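Local coordinates for protein HAD superfamily hydrolase (Brucella suis biovar 1, PDB 6NQ4) that probably hydrolyses phosphate esters as a haloacid dehalogenase-type phosphatase and holds a sodium ion in its metal site, at residues R117-H121 / D135-E141; T108-I112 / I130-V136; E141-V147 / R169-R173; V148-L152 / W194-L199; P176-P182 / T210-K215. One frame throughout, in Å; residues are numbered along the deposited sequence. Where two conformers were deposited one is given.

Interaction 1: residues R117-H121 / D135-E141; sequences RRIFH and DVELVEE
The guanidinium of R117 lies with one face over the backbone carbon of V136, while its edge is turned to the carboxylate oxygens OD1 of D135 and OE1 of E137. The guanidinium of R118 instead has V139 CG1 over one face, 4.0 Å above its plane. In the third flat group, the ring of F120, one face carries the CB of E141 in a CH-pi contact, 4.1 Å from the ring centroid, and V139 O stands at the edge.

These groups project from two parallel strands, in register R118 to E137 and I119 to L138, at one edge of the five-stranded sheet of the alpha/beta domain inserted in the hydrolase core, consistent with a HAD cap domain. E137 N donates to R117 O, and I119 N and V139 N use E137 O and I119 O, the first of this latter pair nearly straight at 174°. I119 CD1 packs on V136 CG1 at 3.6 Å, and a water joins H121 N to V139 O one step further on.

R117 reaches D135 through a bend at chi3 (-56°), its NH2 lying so near D135 OD1 that the exact separation is doubtful. E137 is extended, its OE1 3.4 Å from R118 NH1, with a longer salt bridge to R117 NH1. E141 sends its carboxylate away to R169. Two arginines and two acids therefore offset one another, and the exposure of R117 and D135 suggests that solvent weakens the pairing.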
# COMPACT_ATOMS: atom_id res chain seq x y z
N ARG A 117 11.97 18.24 10.80
CA ARG A 117 11.81 18.82 9.47
C ARG A 117 13.05 18.66 8.59
O ARG A 117 12.93 18.76 7.36
CB ARG A 117 11.35 20.27 9.56
CG ARG A 117 12.43 21.23 9.91
CD ARG A 117 11.89 22.65 10.06
NE ARG A 117 11.20 23.09 8.84
CZ ARG A 117 11.82 23.56 7.77
NH1 ARG A 117 13.14 23.65 7.75
NH2 ARG A 117 11.12 23.93 6.71
N ARG A 118 14.23 18.41 9.16
CA ARG A 118 15.44 18.15 8.38
C ARG A 118 15.52 16.65 8.12
O ARG A 118 15.87 15.88 9.01
CB ARG A 118 16.67 18.65 9.13
CG ARG A 118 16.63 20.15 9.36
CD ARG A 118 17.75 20.62 10.28
NE ARG A 118 19.06 20.43 9.67
CZ ARG A 118 19.57 21.21 8.72
NH1 ARG A 118 18.87 22.23 8.25
NH2 ARG A 118 20.77 20.96 8.22
N ILE A 119 15.21 16.25 6.88
CA ILE A 119 14.92 14.86 6.52
C ILE A 119 15.98 14.34 5.56
O ILE A 119 16.36 15.02 4.61
CB ILE A 119 13.54 14.79 5.84
CG1 ILE A 119 12.45 15.06 6.88
CG2 ILE A 119 13.35 13.43 5.12
CD1 ILE A 119 11.07 15.32 6.27
N PHE A 120 16.43 13.10 5.80
CA PHE A 120 17.23 12.34 4.85
C PHE A 120 16.30 11.40 4.08
O PHE A 120 15.65 10.53 4.68
CB PHE A 120 18.31 11.55 5.59
CG PHE A 120 19.13 10.66 4.71
CD1 PHE A 120 19.90 11.18 3.67
CD2 PHE A 120 19.14 9.29 4.93
CE1 PHE A 120 20.67 10.32 2.87
CE2 PHE A 120 19.91 8.44 4.14
CZ PHE A 120 20.67 8.96 3.12
N HIS A 121 16.24 11.58 2.77
CA HIS A 121 15.37 10.80 1.90
C HIS A 121 16.08 9.54 1.42
O HIS A 121 17.20 9.61 0.90
CB HIS A 121 14.99 11.66 0.68
CG HIS A 121 14.21 10.94 -0.37
ND1 HIS A 121 12.89 10.57 -0.21
CD2 HIS A 121 14.56 10.55 -1.63
CE1 HIS A 121 12.46 9.99 -1.32
NE2 HIS A 121 13.45 9.97 -2.20
N ASP A 135 6.31 21.33 5.09
CA ASP A 135 7.30 22.30 5.56
C ASP A 135 8.54 21.56 6.05
O ASP A 135 8.87 21.51 7.24
CB ASP A 135 6.71 23.19 6.64
CG ASP A 135 7.70 24.22 7.17
OD1 ASP A 135 8.71 24.50 6.48
OD2 ASP A 135 7.47 24.75 8.28
N VAL A 136 9.26 20.98 5.08
CA VAL A 136 10.41 20.14 5.37
C VAL A 136 11.59 20.56 4.51
O VAL A 136 11.44 21.28 3.51
CB VAL A 136 10.11 18.65 5.17
CG1 VAL A 136 8.95 18.23 6.06
CG2 VAL A 136 9.79 18.36 3.70
N GLU A 137 12.78 20.10 4.90
CA GLU A 137 14.01 20.39 4.18
C GLU A 137 14.74 19.08 3.96
O GLU A 137 15.11 18.41 4.93
CB GLU A 137 14.90 21.35 4.97
CG GLU A 137 16.10 21.82 4.19
CD GLU A 137 16.96 22.78 4.99
OE1 GLU A 137 16.48 23.30 6.01
OE2 GLU A 137 18.12 23.00 4.58
N LEU A 138 14.98 18.72 2.70
CA LEU A 138 15.74 17.51 2.41
C LEU A 138 17.22 17.82 2.50
O LEU A 138 17.71 18.78 1.88
CB LEU A 138 15.38 16.95 1.04
CG LEU A 138 13.90 16.59 0.86
CD1 LEU A 138 13.70 15.98 -0.50
CD2 LEU A 138 13.40 15.67 1.94
N VAL A 139 17.95 17.04 3.30
CA VAL A 139 19.33 17.35 3.63
C VAL A 139 20.20 16.11 3.43
O VAL A 139 19.71 15.01 3.18
CB VAL A 139 19.48 17.92 5.06
CG1 VAL A 139 18.64 19.18 5.22
CG2 VAL A 139 19.07 16.88 6.11
N GLU A 140 21.50 16.33 3.48
CA GLU A 140 22.45 15.23 3.44
C GLU A 140 22.31 14.37 4.68
O GLU A 140 21.83 14.80 5.72
CB GLU A 140 23.88 15.78 3.42
CG GLU A 140 24.16 16.74 2.30
CD GLU A 140 24.67 16.03 1.07
OE1 GLU A 140 24.53 14.79 0.99
OE2 GLU A 140 25.22 16.72 0.18
N GLU A 141 22.81 13.14 4.57
CA GLU A 141 22.77 12.20 5.68
C GLU A 141 23.33 12.81 6.97
O GLU A 141 22.71 12.71 8.04
CB GLU A 141 23.57 10.94 5.31
CG GLU A 141 23.48 9.85 6.36
CD GLU A 141 24.51 8.75 6.17
OE1 GLU A 141 24.96 8.54 5.02
OE2 GLU A 141 24.85 8.11 7.18
O HOH W 1 17.80 13.77 1.54

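Interaction 2: residues T108-I112 / I130-V136; sequences TRDLI and IYDGLDV
R109 extends from its helix past I130, the two side chains running in opposite directions, and ends against the backbone of the turn that follows. Its guanidinium meets D132 O end-on: NH1 at 2.7 Å and NH2 at 2.9 Å from D132 O both donate to that single oxygen, which lies in the guanidinium plane. The two approaches differ, since NH2 comes nearly along the C=O axis (170°) whereas NH1 arrives at 140°. NH1 also makes a weak bond to I130 O. A bend at chi3 (56°) turns the otherwise extended chain so that the planar end presents its edge to these carbonyls and one face to L134, whose CD2 sits 3.6 Å above the plane.

The carbonyl that R109 grips belongs to a type II beta turn from Y131 to L134, with G133 at the position of positive phi and L134 N bonded back to Y131 O. This turn lies in the loop between strands 118-122 and 137-138. Helix 104-114, which follows strand 100-103 of the six-stranded sheet, covers the face of the five-stranded sheet that bears I119, V148 and I178.

I112 points toward the loop and divides its branches. The I112 and L134 side chains cross at about a right angle, I112 CG2 lying 3.7 Å from L134 CD1, and CG2 also touches V136 CG1 on another side chain set square to it. CD1 goes instead to I130 CD1, at 3.8 Å, and to the ring of Y131 near CE1. The hydroxyl of Y131 is held by H121 ND1, and I130 CD1 also meets the methyl CG2 of T108.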
# COMPACT_ATOMS: atom_id res chain seq x y z
N THR A 108 1.17 8.76 5.03
CA THR A 108 2.52 8.96 5.56
C THR A 108 2.86 10.45 5.65
O THR A 108 3.66 10.84 6.51
CB THR A 108 3.53 8.19 4.71
OG1 THR A 108 3.22 6.79 4.75
CG2 THR A 108 4.95 8.36 5.21
N ARG A 109 2.25 11.28 4.80
CA ARG A 109 2.50 12.71 4.86
C ARG A 109 2.19 13.28 6.24
O ARG A 109 2.87 14.20 6.69
CB ARG A 109 1.70 13.43 3.78
CG ARG A 109 2.30 13.25 2.41
CD ARG A 109 1.35 13.70 1.31
NE ARG A 109 0.89 15.07 1.44
CZ ARG A 109 1.53 16.12 0.91
NH1 ARG A 109 2.67 15.95 0.27
NH2 ARG A 109 1.03 17.36 1.05
N ASP A 110 1.20 12.72 6.93
CA ASP A 110 0.92 13.18 8.29
C ASP A 110 2.07 12.87 9.25
O ASP A 110 2.42 13.70 10.10
CB ASP A 110 -0.42 12.61 8.77
CG ASP A 110 -1.59 13.00 7.86
OD1 ASP A 110 -1.60 14.16 7.38
OD2 ASP A 110 -2.48 12.16 7.62
N LEU A 111 2.69 11.70 9.13
CA LEU A 111 3.88 11.40 9.91
C LEU A 111 5.02 12.34 9.55
O LEU A 111 5.74 12.83 10.43
CB LEU A 111 4.33 9.95 9.69
CG LEU A 111 3.41 8.86 10.22
CD1 LEU A 111 3.93 7.49 9.77
CD2 LEU A 111 3.31 8.94 11.75
N ILE A 112 5.21 12.61 8.25
CA ILE A 112 6.33 13.46 7.84
C ILE A 112 6.19 14.84 8.45
O ILE A 112 7.17 15.42 8.94
CB ILE A 112 6.43 13.51 6.30
CG1 ILE A 112 6.76 12.12 5.74
CG2 ILE A 112 7.50 14.48 5.87
CD1 ILE A 112 6.62 12.02 4.23
N ILE A 130 6.15 12.93 -2.47
CA ILE A 130 5.53 12.82 -1.15
C ILE A 130 5.73 14.08 -0.30
O ILE A 130 4.94 14.34 0.61
CB ILE A 130 6.04 11.55 -0.43
CG1 ILE A 130 5.11 11.15 0.73
CG2 ILE A 130 7.50 11.74 0.03
CD1 ILE A 130 5.45 9.79 1.35
N TYR A 131 6.78 14.87 -0.58
CA TYR A 131 7.08 16.04 0.24
C TYR A 131 6.40 17.31 -0.24
O TYR A 131 6.54 18.35 0.42
CB TYR A 131 8.60 16.30 0.30
CG TYR A 131 9.38 15.09 0.73
CD1 TYR A 131 9.30 14.62 2.04
CD2 TYR A 131 10.18 14.40 -0.18
CE1 TYR A 131 9.99 13.48 2.43
CE2 TYR A 131 10.88 13.26 0.20
CZ TYR A 131 10.79 12.81 1.51
OH TYR A 131 11.47 11.68 1.90
N ASP A 132 5.73 17.27 -1.39
CA ASP A 132 5.15 18.49 -1.95
C ASP A 132 4.21 19.15 -0.95
O ASP A 132 3.29 18.50 -0.44
CB ASP A 132 4.40 18.15 -3.23
CG ASP A 132 5.33 17.81 -4.38
OD1 ASP A 132 6.52 18.20 -4.32
OD2 ASP A 132 4.87 17.15 -5.34
N GLY A 133 4.44 20.43 -0.68
CA GLY A 133 3.60 21.20 0.21
C GLY A 133 3.88 21.03 1.68
O GLY A 133 3.24 21.70 2.50
N LEU A 134 4.80 20.16 2.05
CA LEU A 134 5.15 19.99 3.45
C LEU A 134 6.29 20.92 3.83
O LEU A 134 7.14 21.25 3.00
CB LEU A 134 5.54 18.54 3.74
CG LEU A 134 4.47 17.52 3.35
CD1 LEU A 134 4.90 16.12 3.80
CD2 LEU A 134 3.12 17.90 3.95
N ASP A 135 6.31 21.33 5.09
CA ASP A 135 7.30 22.30 5.56
C ASP A 135 8.54 21.56 6.05
O ASP A 135 8.87 21.51 7.24
CB ASP A 135 6.71 23.19 6.64
CG ASP A 135 7.70 24.22 7.17
OD1 ASP A 135 8.71 24.50 6.48
OD2 ASP A 135 7.47 24.75 8.28
N VAL A 136 9.26 20.98 5.08
CA VAL A 136 10.41 20.14 5.37
C VAL A 136 11.59 20.56 4.51
O VAL A 136 11.44 21.28 3.51
CB VAL A 136 10.11 18.65 5.17
CG1 VAL A 136 8.95 18.23 6.06
CG2 VAL A 136 9.79 18.36 3.70

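Interaction 3: residues E141-V147 / R169-R173; sequences EFEAAGV and RLRSR
R169 faces E141 from its first carbon onward. Its CB already lies 3.7 Å from E141 OE2. CD lies at the same distance from that oxygen, and the bend at chi3 (-58°) then brings NE to E141 OE2, to which it donates at 2.8 Å, meeting the syn lone pair; the terminal NH2 reaches E141 OE1 at 3.1 Å. The grip is side-on, one nitrogen to each oxygen, with guanidinium and carboxylate planes only 27° apart, so this salt bridge fixes the rotation of both flat ends.

R173 addresses the backbone of the same glutamate. Its NH1 bonds E141 O at 2.8 Å from above the carbonyl plane, while A144 N reaches that oxygen from the opposite face. A water accepting from R173 NH1 and donating to E141 OE2 ties the two arginine contacts together. Further in, L170 CD2 packs on both E141 CG and V147 CG2, each at 4.0 Å.

R169 and L170 lie in the last turn of helix 164-172 and R173 just past it; this is the helix of the beta-alpha-beta unit between strands 146-149 and 177-179, and L170 also touches I122 of strand 118-122 and Y203 of helix 196-205.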
# COMPACT_ATOMS: atom_id res chain seq x y z
N GLU A 141 22.81 13.14 4.57
CA GLU A 141 22.77 12.20 5.68
C GLU A 141 23.33 12.81 6.97
O GLU A 141 22.71 12.71 8.04
CB GLU A 141 23.57 10.94 5.31
CG GLU A 141 23.48 9.85 6.36
CD GLU A 141 24.51 8.75 6.17
OE1 GLU A 141 24.96 8.54 5.02
OE2 GLU A 141 24.85 8.11 7.18
N PHE A 142 24.51 13.44 6.90
CA PHE A 142 25.16 13.96 8.10
C PHE A 142 24.38 15.09 8.77
O PHE A 142 24.62 15.37 9.96
CB PHE A 142 26.61 14.37 7.79
CG PHE A 142 26.76 15.74 7.17
CD1 PHE A 142 27.02 16.85 7.96
CD2 PHE A 142 26.67 15.91 5.79
CE1 PHE A 142 27.17 18.11 7.39
CE2 PHE A 142 26.81 17.16 5.21
CZ PHE A 142 27.07 18.27 6.02
N GLU A 143 23.44 15.72 8.06
CA GLU A 143 22.66 16.86 8.54
C GLU A 143 21.28 16.46 9.06
O GLU A 143 20.58 17.31 9.62
CB GLU A 143 22.43 17.85 7.40
CG GLU A 143 23.70 18.42 6.81
CD GLU A 143 23.48 19.21 5.53
OE1 GLU A 143 22.78 18.72 4.61
OE2 GLU A 143 24.03 20.33 5.43
N ALA A 144 20.88 15.22 8.87
CA ALA A 144 19.48 14.87 9.04
C ALA A 144 19.13 14.66 10.51
O ALA A 144 19.95 14.22 11.32
CB ALA A 144 19.16 13.61 8.24
N ALA A 145 17.88 14.98 10.84
CA ALA A 145 17.30 14.68 12.15
C ALA A 145 16.25 13.58 12.08
O ALA A 145 15.85 13.06 13.12
CB ALA A 145 16.69 15.95 12.78
N GLY A 146 15.82 13.23 10.87
CA GLY A 146 14.88 12.14 10.69
C GLY A 146 15.10 11.55 9.31
O GLY A 146 15.72 12.17 8.43
N VAL A 147 14.56 10.35 9.11
CA VAL A 147 14.66 9.64 7.84
C VAL A 147 13.26 9.38 7.31
O VAL A 147 12.36 9.02 8.07
CB VAL A 147 15.40 8.30 8.02
CG1 VAL A 147 15.46 7.55 6.71
CG2 VAL A 147 16.80 8.53 8.58
N ARG A 169 24.49 3.19 10.31
CA ARG A 169 24.89 4.55 10.69
C ARG A 169 23.71 5.33 11.22
O ARG A 169 23.82 6.04 12.23
CB ARG A 169 25.52 5.29 9.52
CG ARG A 169 26.91 4.84 9.15
CD ARG A 169 27.60 5.85 8.24
NE ARG A 169 26.87 6.12 6.99
CZ ARG A 169 27.00 5.40 5.88
NH1 ARG A 169 27.80 4.34 5.83
NH2 ARG A 169 26.31 5.74 4.79
N LEU A 170 22.55 5.21 10.55
CA LEU A 170 21.38 5.98 10.96
C LEU A 170 20.88 5.50 12.31
O LEU A 170 20.50 6.31 13.17
CB LEU A 170 20.28 5.80 9.91
CG LEU A 170 20.63 6.32 8.51
CD1 LEU A 170 19.57 5.87 7.50
CD2 LEU A 170 20.73 7.84 8.50
N ARG A 171 20.89 4.18 12.51
CA ARG A 171 20.45 3.61 13.77
C ARG A 171 21.34 4.07 14.92
O ARG A 171 20.85 4.40 16.01
CB ARG A 171 20.42 2.09 13.65
CG ARG A 171 19.65 1.37 14.76
CD ARG A 171 20.52 1.05 15.95
NE ARG A 171 19.70 0.76 17.12
CZ ARG A 171 20.18 0.47 18.32
NH1 ARG A 171 21.50 0.42 18.52
NH2 ARG A 171 19.35 0.23 19.32
N SER A 172 22.66 4.12 14.69
CA SER A 172 23.57 4.57 15.74
C SER A 172 23.36 6.02 16.12
O SER A 172 23.77 6.42 17.22
CB SER A 172 25.02 4.35 15.30
OG SER A 172 25.30 2.97 15.22
N ARG A 173 22.74 6.81 15.24
CA ARG A 173 22.40 8.19 15.56
C ARG A 173 20.98 8.33 16.09
O ARG A 173 20.50 9.45 16.29
CB ARG A 173 22.61 9.10 14.34
CG ARG A 173 24.08 9.26 13.99
CD ARG A 173 24.25 9.97 12.67
NE ARG A 173 23.56 11.26 12.69
CZ ARG A 173 23.11 11.88 11.61
NH1 ARG A 173 23.27 11.33 10.41
NH2 ARG A 173 22.49 13.05 11.71
O HOH W 2 24.81 9.09 9.60

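Interaction 4: residues V148-L152 / W194-L199; sequences VCTGL and WCAGAL. With EDO (1,2-ethanediol), chain F.
C149 and A196 meet where a strand end runs against the start of a helix. With its SG placed opposite the backbone N (chi1 179°), C149 reaches over to A196 CB at 3.7 Å and to L199 CD1 at 3.8 Å. The methyl of A196 nestles into the bend of the strand, 3.6 Å from both C149 O and T150 C. G151 follows in an extended conformation that glycine readily adopts, and its CA comes within 4.0 Å of the CA of A196, a very close backbone approach.

The residues belong to the layering of the alpha/beta domain inserted in the hydrolase core, consistent with a HAD cap domain. Strand 146-149 is the middle strand of the five-stranded parallel sheet, and helix 196-205 packs on the face bearing C149, F177 and C179. V148 points to the other face, toward I112 of helix 104-114.

L152 supplies the rest of the apolar contact. Its CG stands beside the backbone N, and a chi2 of 61° turns the methyls to different partners: CD1 touches L199 CD1 at 3.9 Å and also lies near the carbonyls of W194 and C195, whereas CD2 runs alongside W194 CB, 4.0 Å away. L199 keeps CG beside its own N, and its CD1 fits between C149 and L152.

No direct hydrogen bond crosses here, and water does that work. One molecule donates to T150 O and accepts from A196 N at 3.0 Å; another lies between L152 N and W194 O. The indole of W194 leads away, and W194 N binds O2 of an ethanediol, probably from the crystallisation liquor, at 2.9 Å.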
# COMPACT_ATOMS: atom_id res chain seq x y z
N VAL A 148 13.07 9.54 6.00
CA VAL A 148 11.86 9.10 5.32
C VAL A 148 12.28 8.16 4.21
O VAL A 148 13.09 8.53 3.34
CB VAL A 148 11.04 10.27 4.77
CG1 VAL A 148 9.82 9.76 4.00
CG2 VAL A 148 10.59 11.18 5.92
N CYS A 149 11.75 6.95 4.23
CA CYS A 149 12.09 5.94 3.24
C CYS A 149 10.85 5.65 2.40
O CYS A 149 9.87 5.07 2.90
CB CYS A 149 12.60 4.68 3.92
SG CYS A 149 13.03 3.37 2.76
N THR A 150 10.91 6.04 1.14
CA THR A 150 9.85 5.71 0.19
C THR A 150 10.17 4.46 -0.62
O THR A 150 9.26 3.87 -1.20
CB THR A 150 9.62 6.86 -0.79
OG1 THR A 150 10.85 7.13 -1.50
CG2 THR A 150 9.16 8.11 -0.06
N GLY A 151 11.43 4.03 -0.65
CA GLY A 151 11.84 2.89 -1.45
C GLY A 151 13.35 2.85 -1.55
O GLY A 151 14.05 3.54 -0.82
N LEU A 152 13.85 2.03 -2.46
CA LEU A 152 15.29 2.00 -2.69
C LEU A 152 15.66 3.08 -3.71
O LEU A 152 14.84 3.50 -4.53
CB LEU A 152 15.75 0.62 -3.18
CG LEU A 152 15.86 -0.51 -2.14
CD1 LEU A 152 14.53 -0.83 -1.45
CD2 LEU A 152 16.45 -1.75 -2.81
N TRP A 194 12.23 -4.99 -4.53
CA TRP A 194 12.27 -4.66 -3.11
C TRP A 194 11.64 -3.30 -2.86
O TRP A 194 11.83 -2.36 -3.64
CB TRP A 194 13.73 -4.62 -2.64
CG TRP A 194 14.38 -5.96 -2.67
CD1 TRP A 194 15.36 -6.37 -3.53
CD2 TRP A 194 14.12 -7.06 -1.80
NE1 TRP A 194 15.70 -7.68 -3.27
CE2 TRP A 194 14.97 -8.12 -2.19
CE3 TRP A 194 13.24 -7.26 -0.73
CZ2 TRP A 194 14.96 -9.36 -1.56
CZ3 TRP A 194 13.24 -8.49 -0.10
CH2 TRP A 194 14.09 -9.53 -0.51
N CYS A 195 10.93 -3.18 -1.74
CA CYS A 195 10.22 -1.96 -1.37
C CYS A 195 10.76 -1.40 -0.06
O CYS A 195 11.58 -2.01 0.63
CB CYS A 195 8.73 -2.23 -1.21
SG CYS A 195 7.90 -2.78 -2.69
N ALA A 196 10.22 -0.23 0.32
CA ALA A 196 10.66 0.45 1.53
C ALA A 196 10.51 -0.43 2.76
O ALA A 196 11.31 -0.33 3.69
CB ALA A 196 9.84 1.72 1.72
N GLY A 197 9.47 -1.28 2.80
CA GLY A 197 9.24 -2.11 3.96
C GLY A 197 10.38 -3.06 4.24
O GLY A 197 10.61 -3.44 5.40
N ALA A 198 11.09 -3.50 3.20
CA ALA A 198 12.26 -4.35 3.43
C ALA A 198 13.33 -3.59 4.21
O ALA A 198 13.97 -4.16 5.11
CB ALA A 198 12.81 -4.79 2.08
N LEU A 199 13.53 -2.31 3.89
CA LEU A 199 14.51 -1.51 4.63
C LEU A 199 14.01 -1.18 6.03
O LEU A 199 14.79 -1.21 6.99
CB LEU A 199 14.83 -0.24 3.85
CG LEU A 199 15.39 -0.43 2.44
CD1 LEU A 199 15.82 0.92 1.83
CD2 LEU A 199 16.56 -1.40 2.42
C1 EDO F . 16.21 -5.82 -7.79
O1 EDO F . 17.20 -6.16 -6.80
C2 EDO F . 14.83 -5.95 -7.16
O2 EDO F . 14.55 -4.81 -6.31
O HOH W 3 8.66 1.29 -1.68
O HOH W 4 11.89 0.39 -3.85

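Interaction 5: residues P176-P182 / T210-K215; sequences PFICANP and TLIAGK. With EDO (1,2-ethanediol), chain D; EDO (1,2-ethanediol), chain C; PO4 (phosphate ion), chain G.
F177 and T210 pair in two parallel strands at the edge of the five-stranded sheet. The chain passes between strands 177-179 and 210-212 through a hairpin and helix 196-205, a beta-alpha-beta crossover with an insertion.

Backbone bonds set the register: L211 N donates to F177 O, and C179 N to L211 O, both at 2.9 Å, with the second nearly straight at 166°. CA-H...O contacts from T210 and I178 reinforce them. As the strands part, a water takes over, donating to C179 O and accepting from A213 N.

Apolar packing lies on both faces. I178 CG1 packs on L211 CB at 4.2 Å, and L211 CD1 reaches P176 CB at 3.9 Å. On the other face F177 and T210 lie side by side, with the F177 ring stacked on Y203, and C179 CB meets I212 CG1. P182 is pressed tightly on I212, CG to CG2 at 3.5 Å.

I212 N and N181 ND2 each donate to an ethanediol. K215 occupies the place expected of the conserved lysine of this superfamily: its NZ forms salt bridges with D42 and D251 and donates, at 2.8 Å, to O4 of a phosphate probably from the crystallisation liquor.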
# COMPACT_ATOMS: atom_id res chain seq x y z
N PRO A 176 14.72 8.64 13.85
CA PRO A 176 13.44 7.99 13.56
C PRO A 176 13.33 7.75 12.06
O PRO A 176 13.82 8.54 11.24
CB PRO A 176 12.40 9.01 14.04
CG PRO A 176 13.09 10.33 13.93
CD PRO A 176 14.56 10.07 14.19
N PHE A 177 12.68 6.64 11.70
CA PHE A 177 12.64 6.15 10.32
C PHE A 177 11.18 6.02 9.91
O PHE A 177 10.50 5.08 10.34
CB PHE A 177 13.34 4.79 10.30
CG PHE A 177 13.57 4.18 8.92
CD1 PHE A 177 12.55 3.54 8.22
CD2 PHE A 177 14.86 4.14 8.39
CE1 PHE A 177 12.80 2.92 6.99
CE2 PHE A 177 15.11 3.53 7.17
CZ PHE A 177 14.08 2.92 6.47
N ILE A 178 10.68 6.94 9.09
CA ILE A 178 9.32 6.86 8.57
C ILE A 178 9.35 5.98 7.32
O ILE A 178 10.12 6.23 6.39
CB ILE A 178 8.76 8.25 8.23
CG1 ILE A 178 8.57 9.07 9.50
CG2 ILE A 178 7.46 8.15 7.49
CD1 ILE A 178 8.28 10.54 9.23
N CYS A 179 8.53 4.93 7.31
CA CYS A 179 8.43 4.02 6.17
C CYS A 179 7.15 4.35 5.42
O CYS A 179 6.05 4.18 5.96
CB CYS A 179 8.38 2.57 6.65
SG CYS A 179 8.09 1.38 5.30
N ALA A 180 7.29 4.80 4.16
CA ALA A 180 6.12 5.20 3.37
C ALA A 180 5.45 4.05 2.63
O ALA A 180 4.40 4.26 2.00
CB ALA A 180 6.50 6.30 2.36
N ASN A 181 6.02 2.84 2.66
CA ASN A 181 5.43 1.68 1.99
C ASN A 181 5.78 0.44 2.79
O ASN A 181 6.90 -0.08 2.69
CB ASN A 181 5.94 1.56 0.56
CG ASN A 181 5.46 0.30 -0.13
OD1 ASN A 181 4.64 -0.45 0.42
ND2 ASN A 181 5.96 0.06 -1.35
N PRO A 182 4.83 -0.10 3.57
CA PRO A 182 5.10 -1.30 4.38
C PRO A 182 5.42 -2.57 3.60
O PRO A 182 5.92 -3.51 4.23
CB PRO A 182 3.78 -1.49 5.16
CG PRO A 182 3.13 -0.18 5.15
CD PRO A 182 3.52 0.49 3.87
N THR A 210 10.80 2.66 13.89
CA THR A 210 10.11 2.88 12.62
C THR A 210 8.70 3.40 12.87
O THR A 210 8.05 3.07 13.87
CB THR A 210 10.04 1.60 11.76
OG1 THR A 210 9.36 0.58 12.49
CG2 THR A 210 11.43 1.10 11.40
N LEU A 211 8.24 4.22 11.93
CA LEU A 211 6.91 4.81 11.98
C LEU A 211 6.24 4.52 10.66
O LEU A 211 6.76 4.87 9.60
CB LEU A 211 6.99 6.32 12.21
CG LEU A 211 7.63 6.74 13.54
CD1 LEU A 211 9.15 6.90 13.43
CD2 LEU A 211 6.96 8.01 14.04
N ILE A 212 5.08 3.85 10.72
CA ILE A 212 4.42 3.29 9.55
C ILE A 212 2.93 3.59 9.63
O ILE A 212 2.32 3.52 10.70
CB ILE A 212 4.70 1.76 9.45
CG1 ILE A 212 6.19 1.46 9.71
CG2 ILE A 212 4.30 1.23 8.08
CD1 ILE A 212 6.63 -0.00 9.49
N ALA A 213 2.34 3.96 8.49
CA ALA A 213 0.93 4.31 8.43
C ALA A 213 0.13 3.51 7.41
O ALA A 213 -1.10 3.50 7.50
CB ALA A 213 0.76 5.81 8.12
N GLY A 214 0.79 2.83 6.46
CA GLY A 214 0.10 2.05 5.45
C GLY A 214 -0.42 0.72 5.98
O GLY A 214 -0.31 0.41 7.17
N LYS A 215 -1.02 -0.08 5.08
CA LYS A 215 -1.58 -1.36 5.47
C LYS A 215 -0.48 -2.24 6.07
O LYS A 215 0.60 -2.32 5.49
CB LYS A 215 -2.16 -2.10 4.25
CG LYS A 215 -3.27 -1.33 3.52
CD LYS A 215 -3.78 -2.08 2.27
CE LYS A 215 -2.74 -2.10 1.15
NZ LYS A 215 -3.30 -2.65 -0.12
C1 EDO D . 3.83 4.67 13.68
O1 EDO D . 3.05 5.58 14.46
C2 EDO D . 3.58 3.22 14.09
O2 EDO D . 4.44 2.35 13.35
C1 EDO C . 3.69 -0.24 -4.99
O1 EDO C . 4.94 0.48 -5.02
C2 EDO C . 3.44 -0.76 -3.58
O2 EDO C . 4.44 -1.72 -3.18
P PO4 G . -0.51 -2.72 -2.93
O1 PO4 G . -0.77 -4.21 -3.14
O2 PO4 G . -1.16 -1.91 -4.04
O3 PO4 G . 1.02 -2.70 -3.10
O4 PO4 G . -0.87 -2.30 -1.53
O HOH W 5 3.48 4.05 5.91

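How the interactions relate
Interactions 1, 3, 4 and 5 are built on one parallel sheet, and its ladders join them: R118 O probably accepts from A145 N (2.9 Å) between interactions 1 and 3, as do V147 O from I178 N (2.9 Å) between 3 and 5, and I178 O from C149 N (2.8 Å) between 4 and 5, whose centres are only about 9 Å apart. Interaction 2 lies against one face of that sheet, with T108 CG2 3.4 Å from I178 CG2; it shares D135 and V136 with interaction 1, and H121 ND1 lies 2.8 Å from Y131 OH, a probable hydrogen bond. The metal site of D42, W44 and D246 is nearest interaction 5, the K215 side chain being about 6 Å from the sodium ion.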